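Side-chain contacts in CRISPR-associated protein CasA/Cse1 (Thermus thermophilus, PDB 4AN8), which belongs to the Cascade ribonucleoprotein complex and probably takes part in CRISPR-based adaptive immunity against viruses, plasmids and other mobile genetic elements: residues Lys127-Leu132 and Ala158-Val163; Gly347-Gln352 and Asp357-Val362; Glu16-Val21 and His57-Ala62. One frame throughout, in Å; residues are numbered along the deposited sequence.

Contact 1 (Lys127-Leu132 and Ala158-Val163). With ACT (acetate ion), chain D.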
loop_
_atom_site.group_PDB
_atom_site.type_symbol
_atom_site.label_atom_id
_atom_site.label_comp_id
_atom_site.label_asym_id
_atom_site.label_seq_id
_atom_site.Cartn_x
_atom_site.Cartn_y
_atom_site.Cartn_z
ATOM N N LYS A 127 -3.356 -8.143 19.386
ATOM C CA LYS A 127 -3.417 -6.683 19.265
ATOM C C LYS A 127 -2.472 -6.117 18.161
ATOM O O LYS A 127 -2.649 -4.992 17.679
ATOM C CB LYS A 127 -3.092 -6.047 20.614
ATOM C CG LYS A 127 -2.807 -4.553 20.555
ATOM C CD LYS A 127 -4.071 -3.712 20.773
ATOM C CE LYS A 127 -3.776 -2.213 20.714
ATOM N NZ LYS A 127 -4.823 -1.420 21.412
ATOM N N LEU A 128 -1.458 -6.892 17.778
ATOM C CA LEU A 128 -0.555 -6.493 16.706
ATOM C C LEU A 128 -1.220 -6.569 15.347
ATOM O O LEU A 128 -0.744 -5.962 14.382
ATOM C CB LEU A 128 0.660 -7.402 16.694
ATOM C CG LEU A 128 1.578 -7.303 17.917
ATOM C CD1 LEU A 128 2.687 -8.339 17.794
ATOM C CD2 LEU A 128 2.135 -5.883 18.090
ATOM N N LEU A 129 -2.320 -7.316 15.268
ATOM C CA LEU A 129 -2.964 -7.602 13.994
ATOM C C LEU A 129 -4.151 -6.686 13.726
ATOM O O LEU A 129 -4.836 -6.249 14.646
ATOM C CB LEU A 129 -3.446 -9.053 13.943
ATOM C CG LEU A 129 -2.425 -10.164 14.101
ATOM C CD1 LEU A 129 -3.148 -11.480 14.217
ATOM C CD2 LEU A 129 -1.458 -10.169 12.934
ATOM N N PRO A 130 -4.406 -6.403 12.449
ATOM C CA PRO A 130 -5.571 -5.598 12.075
ATOM C C PRO A 130 -6.863 -6.296 12.480
ATOM O O PRO A 130 -7.008 -7.490 12.230
ATOM C CB PRO A 130 -5.459 -5.512 10.546
ATOM C CG PRO A 130 -4.632 -6.698 10.164
ATOM C CD PRO A 130 -3.637 -6.847 11.281
ATOM N N GLU A 131 -7.758 -5.552 13.123
ATOM C CA GLU A 131 -9.093 -6.022 13.457
ATOM C C GLU A 131 -10.049 -5.425 12.451
ATOM O O GLU A 131 -10.401 -4.247 12.551
ATOM C CB GLU A 131 -9.504 -5.544 14.846
ATOM C CG GLU A 131 -8.952 -6.355 15.988
ATOM C CD GLU A 131 -9.097 -5.638 17.313
ATOM O OE1 GLU A 131 -9.615 -4.500 17.313
ATOM O OE2 GLU A 131 -8.690 -6.205 18.348
ATOM N N LEU A 132 -10.460 -6.226 11.478
ATOM C CA LEU A 132 -11.371 -5.752 10.449
ATOM C C LEU A 132 -12.737 -5.395 11.048
ATOM O O LEU A 132 -13.374 -6.226 11.701
ATOM C CB LEU A 132 -11.502 -6.784 9.326
ATOM C CG LEU A 132 -10.326 -6.857 8.337
ATOM C CD1 LEU A 132 -9.828 -5.460 7.974
ATOM C CD2 LEU A 132 -9.179 -7.734 8.847
ATOM N N ALA A 158 7.169 -12.117 14.546
ATOM C CA ALA A 158 8.031 -11.154 13.857
ATOM C C ALA A 158 7.237 -10.384 12.801
ATOM O O ALA A 158 7.280 -9.147 12.756
ATOM C CB ALA A 158 9.211 -11.861 13.235
ATOM N N ARG A 159 6.470 -11.115 11.982
ATOM C CA ARG A 159 5.682 -10.452 10.949
ATOM C C ARG A 159 4.582 -9.534 11.503
ATOM O O ARG A 159 4.359 -8.456 10.981
ATOM C CB ARG A 159 5.124 -11.452 9.931
ATOM C CG ARG A 159 6.245 -12.191 9.181
ATOM C CD ARG A 159 5.736 -12.966 7.993
ATOM N NE ARG A 159 4.785 -14.009 8.364
ATOM C CZ ARG A 159 5.102 -15.289 8.561
ATOM N NH1 ARG A 159 6.355 -15.690 8.443
ATOM N NH2 ARG A 159 4.160 -16.167 8.887
ATOM N N ALA A 160 3.902 -9.968 12.555
ATOM C CA ALA A 160 2.863 -9.161 13.157
ATOM C C ALA A 160 3.485 -7.887 13.767
ATOM O O ALA A 160 2.927 -6.802 13.666
ATOM C CB ALA A 160 2.152 -9.964 14.216
ATOM N N LEU A 161 4.656 -8.027 14.384
ATOM C CA LEU A 161 5.368 -6.865 14.911
ATOM C C LEU A 161 5.581 -5.831 13.812
ATOM O O LEU A 161 5.260 -4.663 13.971
ATOM C CB LEU A 161 6.707 -7.286 15.504
ATOM C CG LEU A 161 7.645 -6.161 15.966
ATOM C CD1 LEU A 161 6.967 -5.239 16.993
ATOM C CD2 LEU A 161 8.969 -6.749 16.511
ATOM N N LEU A 162 6.125 -6.277 12.690
ATOM C CA LEU A 162 6.487 -5.395 11.602
ATOM C C LEU A 162 5.251 -4.726 11.049
ATOM O O LEU A 162 5.252 -3.547 10.775
ATOM C CB LEU A 162 7.134 -6.180 10.476
ATOM C CG LEU A 162 8.642 -6.201 10.391
ATOM C CD1 LEU A 162 8.990 -6.817 9.012
ATOM C CD2 LEU A 162 9.211 -4.785 10.509
ATOM N N VAL A 163 4.182 -5.494 10.882
ATOM C CA VAL A 163 2.977 -4.900 10.358
ATOM C C VAL A 163 2.507 -3.797 11.310
ATOM O O VAL A 163 2.189 -2.691 10.879
ATOM C CB VAL A 163 1.867 -5.954 10.144
ATOM C CG1 VAL A 163 0.494 -5.258 9.986
ATOM C CG2 VAL A 163 2.225 -6.860 8.932
HETATM C C ACT D . -3.127 1.858 19.312
HETATM O O ACT D . -2.430 1.633 18.278
HETATM O OXT ACT D . -2.814 1.210 20.353
HETATM C CH3 ACT D . -4.275 2.842 19.295
#

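Contact 2 (Gly347-Gln352 and Asp357-Val362)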
loop_
_atom_site.group_PDB
_atom_site.type_symbol
_atom_site.label_atom_id
_atom_site.label_comp_id
_atom_site.label_asym_id
_atom_site.label_seq_id
_atom_site.Cartn_x
_atom_site.Cartn_y
_atom_site.Cartn_z
ATOM N N GLY A 347 -2.363 -1.434 1.048
ATOM C CA GLY A 347 -2.747 -0.518 2.111
ATOM C C GLY A 347 -4.028 -0.911 2.852
ATOM O O GLY A 347 -4.612 -1.954 2.578
ATOM N N GLN A 348 -4.450 -0.067 3.793
ATOM C CA GLN A 348 -5.647 -0.317 4.585
ATOM C C GLN A 348 -6.702 0.664 4.160
ATOM O O GLN A 348 -6.383 1.797 3.833
ATOM C CB GLN A 348 -5.411 -0.034 6.082
ATOM C CG GLN A 348 -4.140 -0.472 6.607
ATOM C CD GLN A 348 -4.062 -0.375 8.113
ATOM O OE1 GLN A 348 -4.214 -1.373 8.805
ATOM N NE2 GLN A 348 -3.758 0.818 8.627
ATOM N N VAL A 349 -7.957 0.245 4.212
ATOM C CA VAL A 349 -9.046 1.205 4.154
ATOM C C VAL A 349 -9.364 1.537 5.598
ATOM O O VAL A 349 -9.653 0.641 6.401
ATOM C CB VAL A 349 -10.305 0.622 3.504
ATOM C CG1 VAL A 349 -11.356 1.734 3.325
ATOM C CG2 VAL A 349 -9.949 -0.020 2.183
ATOM N N SER A 350 -9.282 2.802 5.961
ATOM C CA SER A 350 -9.418 3.094 7.372
ATOM C C SER A 350 -10.393 4.212 7.649
ATOM O O SER A 350 -10.824 4.923 6.749
ATOM C CB SER A 350 -8.064 3.403 8.019
ATOM O OG SER A 350 -7.608 4.686 7.650
ATOM N N ASP A 351 -10.714 4.359 8.926
ATOM C CA ASP A 351 -11.657 5.360 9.376
ATOM C C ASP A 351 -11.321 5.642 10.833
ATOM O O ASP A 351 -11.698 4.868 11.735
ATOM C CB ASP A 351 -13.063 4.802 9.246
ATOM C CG ASP A 351 -14.097 5.760 9.720
ATOM O OD1 ASP A 351 -13.819 6.980 9.669
ATOM O OD2 ASP A 351 -15.175 5.289 10.143
ATOM N N GLN A 352 -10.573 6.720 11.067
ATOM C CA GLN A 352 -10.061 6.991 12.404
ATOM C C GLN A 352 -9.369 5.724 12.918
ATOM O O GLN A 352 -8.601 5.084 12.192
ATOM C CB GLN A 352 -11.195 7.401 13.352
ATOM C CG GLN A 352 -12.276 8.301 12.732
ATOM C CD GLN A 352 -11.945 9.795 12.775
ATOM O OE1 GLN A 352 -10.778 10.195 12.860
ATOM N NE2 GLN A 352 -12.983 10.628 12.720
ATOM N N ASP A 357 -10.773 -2.474 6.169
ATOM C CA ASP A 357 -10.423 -3.428 5.126
ATOM C C ASP A 357 -8.944 -3.315 4.785
ATOM O O ASP A 357 -8.295 -2.298 5.059
ATOM C CB ASP A 357 -11.278 -3.180 3.874
ATOM C CG ASP A 357 -11.306 -4.377 2.919
ATOM O OD1 ASP A 357 -11.111 -5.532 3.363
ATOM O OD2 ASP A 357 -11.541 -4.158 1.704
ATOM N N ILE A 358 -8.431 -4.368 4.168
ATOM C CA ILE A 358 -7.044 -4.440 3.771
ATOM C C ILE A 358 -7.030 -4.924 2.328
ATOM O O ILE A 358 -7.702 -5.884 1.988
ATOM C CB ILE A 358 -6.304 -5.346 4.756
ATOM C CG1 ILE A 358 -5.989 -4.543 6.009
ATOM C CG2 ILE A 358 -5.061 -5.887 4.196
ATOM C CD1 ILE A 358 -5.843 -5.385 7.215
ATOM N N ARG A 359 -6.311 -4.225 1.461
ATOM C CA ARG A 359 -6.433 -4.478 0.033
ATOM C C ARG A 359 -5.103 -4.559 -0.696
ATOM O O ARG A 359 -4.163 -3.819 -0.376
ATOM C CB ARG A 359 -7.318 -3.410 -0.622
ATOM C CG ARG A 359 -8.776 -3.812 -0.682
ATOM C CD ARG A 359 -9.723 -2.639 -0.851
ATOM N NE ARG A 359 -9.450 -1.824 -2.035
ATOM C CZ ARG A 359 -10.048 -0.658 -2.273
ATOM N NH1 ARG A 359 -10.955 -0.208 -1.409
ATOM N NH2 ARG A 359 -9.754 0.051 -3.360
ATOM N N ARG A 360 -5.064 -5.463 -1.677
ATOM C CA ARG A 360 -3.983 -5.605 -2.631
ATOM C C ARG A 360 -4.541 -5.357 -4.034
ATOM O O ARG A 360 -5.410 -6.084 -4.506
ATOM C CB ARG A 360 -3.367 -7.008 -2.537
ATOM C CG ARG A 360 -2.432 -7.396 -3.693
ATOM C CD ARG A 360 -1.342 -8.419 -3.270
ATOM N NE ARG A 360 -1.860 -9.386 -2.310
ATOM C CZ ARG A 360 -1.257 -9.762 -1.185
ATOM N NH1 ARG A 360 -0.084 -9.286 -0.834
ATOM N NH2 ARG A 360 -1.852 -10.637 -0.400
ATOM N N GLU A 361 -4.056 -4.323 -4.707
ATOM C CA GLU A 361 -4.465 -4.124 -6.093
ATOM C C GLU A 361 -3.310 -4.269 -7.080
ATOM O O GLU A 361 -2.188 -3.898 -6.788
ATOM C CB GLU A 361 -5.203 -2.803 -6.265
ATOM C CG GLU A 361 -6.683 -3.013 -6.208
ATOM C CD GLU A 361 -7.422 -1.829 -5.670
ATOM O OE1 GLU A 361 -7.131 -0.691 -6.119
ATOM O OE2 GLU A 361 -8.294 -2.048 -4.795
ATOM N N VAL A 362 -3.593 -4.842 -8.241
ATOM C CA VAL A 362 -2.567 -5.082 -9.225
ATOM C C VAL A 362 -2.934 -4.354 -10.524
ATOM O O VAL A 362 -4.076 -4.431 -10.998
ATOM C CB VAL A 362 -2.382 -6.592 -9.473
ATOM C CG1 VAL A 362 -1.193 -6.842 -10.386
ATOM C CG2 VAL A 362 -2.187 -7.317 -8.157
#

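Contact 3 (Glu16-Val21 and His57-Ala62)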
loop_
_atom_site.group_PDB
_atom_site.type_symbol
_atom_site.label_atom_id
_atom_site.label_comp_id
_atom_site.label_asym_id
_atom_site.label_seq_id
_atom_site.Cartn_x
_atom_site.Cartn_y
_atom_site.Cartn_z
ATOM N N GLU A 16 17.114 -16.833 10.302
ATOM C CA GLU A 16 16.011 -17.769 10.496
ATOM C C GLU A 16 14.905 -17.617 9.450
ATOM O O GLU A 16 14.699 -16.542 8.880
ATOM C CB GLU A 16 15.431 -17.633 11.908
ATOM C CG GLU A 16 16.459 -17.793 13.012
ATOM C CD GLU A 16 16.941 -19.229 13.184
ATOM O OE1 GLU A 16 16.289 -20.164 12.666
ATOM O OE2 GLU A 16 17.976 -19.424 13.851
ATOM N N PRO A 17 14.188 -18.705 9.187
ATOM C CA PRO A 17 13.128 -18.614 8.178
ATOM C C PRO A 17 11.903 -17.882 8.705
ATOM O O PRO A 17 11.300 -18.354 9.644
ATOM C CB PRO A 17 12.793 -20.087 7.878
ATOM C CG PRO A 17 13.382 -20.894 9.030
ATOM C CD PRO A 17 14.529 -20.093 9.566
ATOM N N TRP A 18 11.542 -16.744 8.129
ATOM C CA TRP A 18 10.343 -16.031 8.578
ATOM C C TRP A 18 9.701 -15.230 7.455
ATOM O O TRP A 18 8.566 -14.792 7.585
ATOM C CB TRP A 18 10.652 -15.119 9.784
ATOM C CG TRP A 18 11.567 -13.986 9.485
ATOM C CD1 TRP A 18 12.907 -14.055 9.257
ATOM C CD2 TRP A 18 11.209 -12.597 9.400
ATOM N NE1 TRP A 18 13.407 -12.793 9.008
ATOM C CE2 TRP A 18 12.382 -11.883 9.098
ATOM C CE3 TRP A 18 10.002 -11.891 9.545
ATOM C CZ2 TRP A 18 12.388 -10.500 8.943
ATOM C CZ3 TRP A 18 10.009 -10.519 9.391
ATOM C CH2 TRP A 18 11.189 -9.837 9.089
ATOM N N ILE A 19 10.433 -15.049 6.355
ATOM C CA ILE A 19 9.954 -14.298 5.197
ATOM C C ILE A 19 9.400 -15.279 4.153
ATOM O O ILE A 19 10.148 -16.076 3.569
ATOM C CB ILE A 19 11.097 -13.461 4.566
ATOM C CG1 ILE A 19 11.725 -12.519 5.599
ATOM C CG2 ILE A 19 10.612 -12.672 3.350
ATOM C CD1 ILE A 19 12.959 -11.812 5.093
ATOM N N PRO A 20 8.078 -15.243 3.923
ATOM C CA PRO A 20 7.486 -16.192 2.975
ATOM C C PRO A 20 7.714 -15.779 1.523
ATOM O O PRO A 20 7.176 -14.748 1.097
ATOM C CB PRO A 20 5.987 -16.137 3.302
ATOM C CG PRO A 20 5.813 -14.979 4.272
ATOM C CD PRO A 20 7.108 -14.246 4.387
ATOM N N VAL A 21 8.478 -16.572 0.771
ATOM C CA VAL A 21 8.718 -16.271 -0.638
ATOM C C VAL A 21 8.330 -17.445 -1.547
ATOM O O VAL A 21 8.454 -18.605 -1.166
ATOM C CB VAL A 21 10.223 -15.916 -0.895
ATOM C CG1 VAL A 21 10.604 -14.576 -0.264
ATOM C CG2 VAL A 21 11.115 -17.023 -0.355
ATOM N N HIS A 57 8.928 -5.903 2.208
ATOM C CA HIS A 57 9.706 -5.157 1.216
ATOM C C HIS A 57 10.382 -3.938 1.817
ATOM O O HIS A 57 11.526 -3.654 1.471
ATOM C CB HIS A 57 8.845 -4.674 0.048
ATOM C CG HIS A 57 8.447 -5.758 -0.889
ATOM N ND1 HIS A 57 7.258 -6.445 -0.764
ATOM C CD2 HIS A 57 9.089 -6.303 -1.949
ATOM C CE1 HIS A 57 7.182 -7.358 -1.717
ATOM N NE2 HIS A 57 8.273 -7.283 -2.454
ATOM N N ARG A 58 9.683 -3.207 2.690
ATOM C CA ARG A 58 10.255 -1.963 3.250
ATOM C C ARG A 58 11.438 -2.233 4.186
ATOM O O ARG A 58 12.408 -1.488 4.180
ATOM C CB ARG A 58 9.193 -1.084 3.938
ATOM C CG ARG A 58 8.086 -0.611 2.987
ATOM C CD ARG A 58 6.773 -0.228 3.715
ATOM N NE ARG A 58 6.954 0.942 4.579
ATOM C CZ ARG A 58 6.987 2.197 4.138
ATOM N NH1 ARG A 58 6.855 2.440 2.846
ATOM N NH2 ARG A 58 7.168 3.207 4.990
ATOM N N LEU A 59 11.354 -3.299 4.972
ATOM C CA LEU A 59 12.488 -3.747 5.771
ATOM C C LEU A 59 13.703 -4.144 4.880
ATOM O O LEU A 59 14.835 -3.711 5.121
ATOM C CB LEU A 59 12.070 -4.891 6.681
ATOM C CG LEU A 59 13.191 -5.468 7.557
ATOM C CD1 LEU A 59 13.837 -4.375 8.416
ATOM C CD2 LEU A 59 12.672 -6.629 8.457
ATOM N N LEU A 60 13.461 -4.940 3.837
ATOM C CA LEU A 60 14.541 -5.329 2.934
ATOM C C LEU A 60 15.181 -4.103 2.280
ATOM O O LEU A 60 16.408 -4.015 2.193
ATOM C CB LEU A 60 14.059 -6.292 1.839
ATOM C CG LEU A 60 13.626 -7.659 2.380
ATOM C CD1 LEU A 60 13.221 -8.565 1.245
ATOM C CD2 LEU A 60 14.723 -8.287 3.242
ATOM N N LEU A 61 14.340 -3.183 1.802
ATOM C CA LEU A 61 14.815 -1.935 1.209
ATOM C C LEU A 61 15.639 -1.091 2.196
ATOM O O LEU A 61 16.643 -0.502 1.818
ATOM C CB LEU A 61 13.646 -1.117 0.685
ATOM C CG LEU A 61 12.948 -1.784 -0.500
ATOM C CD1 LEU A 61 11.499 -1.231 -0.659
ATOM C CD2 LEU A 61 13.772 -1.592 -1.772
ATOM N N ALA A 62 15.194 -1.023 3.454
ATOM C CA ALA A 62 15.931 -0.291 4.472
ATOM C C ALA A 62 17.332 -0.873 4.554
ATOM O O ALA A 62 18.315 -0.144 4.475
ATOM C CB ALA A 62 15.235 -0.399 5.842
#

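Contact 1 (Lys127-Leu132 and Ala158-Val163)
Leu128 and Leu129 close on Ala160, which sits in a helical turn held by the bond from Val163 N to Arg159 O, 3.0 Å long. The side chains that meet are all apolar, and Leu128 also lies against backbone atoms of the helix. The methyl of Ala160 points at segment 127-132 and is met there by two neighbouring leucines, each with a different part of its side chain. Leu128 comes in with its base: its CB lies 3.8 Å from Ala160 O, in van der Waals contact, and 3.9 Å from Ala160 CB. With CG anti to the carbonyl carbon (chi1 -66°), Leu128 then carries its CD1 branch onto the helix backbone, where that methyl rests 3.9 Å from Leu161 N. Leu129 starts out alongside the helix rather than at it, and its tip does the touching, with CD2 coming to 3.8 Å from Ala160 CB.

The surface being covered belongs to helix 154-167, and what lies on it is the end of a short 3-10 turn together with the loop that follows. At Ala160 the turn comes close, with the CA atoms of Leu128 and Ala160 5.6 Å apart. Val163, one turn further on, also points this way, while its side chain packs on Leu51 and Glu52 of helix 50-67. Leu128 also touches Met264 of strand 261-273, placing the turn between that strand and the helix. At the outer end Lys127, its chain bent at chi2 (91°), extends to an acetate ion probably taken up from the crystallisation liquor. The bond from Lys127 NZ to the acetate OXT is weak at 3.5 Å, and Arg250 NE is a second donor to the same ion.

Contact 2 (Gly347-Gln352 and Asp357-Val362)
Val349 has CG1 anti to the backbone N (chi1 -173°), which leaves CG2 beside that N and directed at Asp357 and Arg359; Arg359 bends at chi3 (57°) and brings its guanidinium up to the same methyl. The two strands form an antiparallel beta hairpin, 342-351 with 354-364, and these three side chains share one face of it. Val349 CG2 lies 3.8 Å from Asp357 CB and 3.7 Å from Arg359 NH1, an oblique approach to the guanidinium.

Beneath them runs the backbone ladder. Val349 N bonds to Asp357 O at 2.7 Å, although the donor sits 38° out of the carbonyl plane; Arg359 N reaches Gly347 O at 3.0 Å in an almost straight bond. The return bonds, Gly347 N to Arg359 O and Asp357 N to Val349 O, are both weak. Between these pairs Gln348 faces Ile358 as a non-hydrogen-bonded pair, and Gln348 CA adds a CA-H...O contact of 3.3 Å to Asp357 O. On the face shared by Gln348 and Ile358, Gln348 sends its amide away from the hairpin, NE2 bonding to Ala187 O and Phe167 O.

Arg359 NH1 is taken by Ser298 O. In a salt bridge, its other two nitrogens grip one oxygen side-on, close to the guanidinium plane: NE meets Glu361 OE2 at 3.0 Å, and NH2 meets the syn lone pair of Glu361 OE2 at 2.9 Å.

Contact 3 (Glu16-Val21 and His57-Ala62)
A classic beta bulge opens strand 19-23: Trp18 and Ile19 both face Val30 of the neighbouring strand, and from this irregular spot their side chains reach Leu59 and Leu60 of helix 50-67. The backbones stay well apart, Ile19 CA and His57 CA being 10.0 Å from each other, so the gap is bridged by the ends of the side chains alone. Trp18 does it with the far corner of its six-membered ring. Leu59 CD2 sits at the ring edge, close to the plane, 3.6 Å from Trp18 CH2 and 3.9 Å from Trp18 CZ2, and the two side chains cross at about a right angle. On the helix side, Leu59 holds CG anti to its own N (chi1 179°), which extends CD2 toward the indole.

In Trp18, CG lies between the backbone N and the carbonyl carbon (chi1 66°), and this sets the ring between Ile19 and Ala158. Ile19 folds back beneath its own neighbour, with CG1 3.6 Å from the plane and over the ring centre; the methyl of Ala158, on helix 154-167, covers the opposite face near CE3. Around the rim, Trp18 NE1 gives its hydrogen bond to Leu13 O, so the indole N-H, though buried, is satisfied. Glu16 O also lies in the ring plane, 3.1 Å from Trp18 CD1. Through the side chains of Trp18 and Ile19 the small antiparallel sheet of strands 19-23, 26-30 and 44-45 packs on helix 50-67. A second, looser touch runs alongside the indole contact: beyond CG1, Ile19 ends in CD1, which comes to 4.4 Å from Leu60 CD2. Leu59 in turn also packs on Trp219.

How the contacts relate
Contact 1 sits between the other two in space. Its centre is about 15 Å from that of contact 3 and about 14 Å from that of contact 2, while contacts 2 and 3 are about 21 Å apart between centres, with nearest atoms about 8 Å apart. Toward contact 3, Leu162 CD1 of helix 154-167 lies 3.7 Å from Leu59 CD2, extending the same apolar core. Toward contact 2, Pro130 CB packs 3.4 Å from Ile358 CD1, joining the loop after the 3-10 turn to the hairpin. Helix 50-67, which supplies one side of contact 3, also touches contacts 1 and 2 through Leu51.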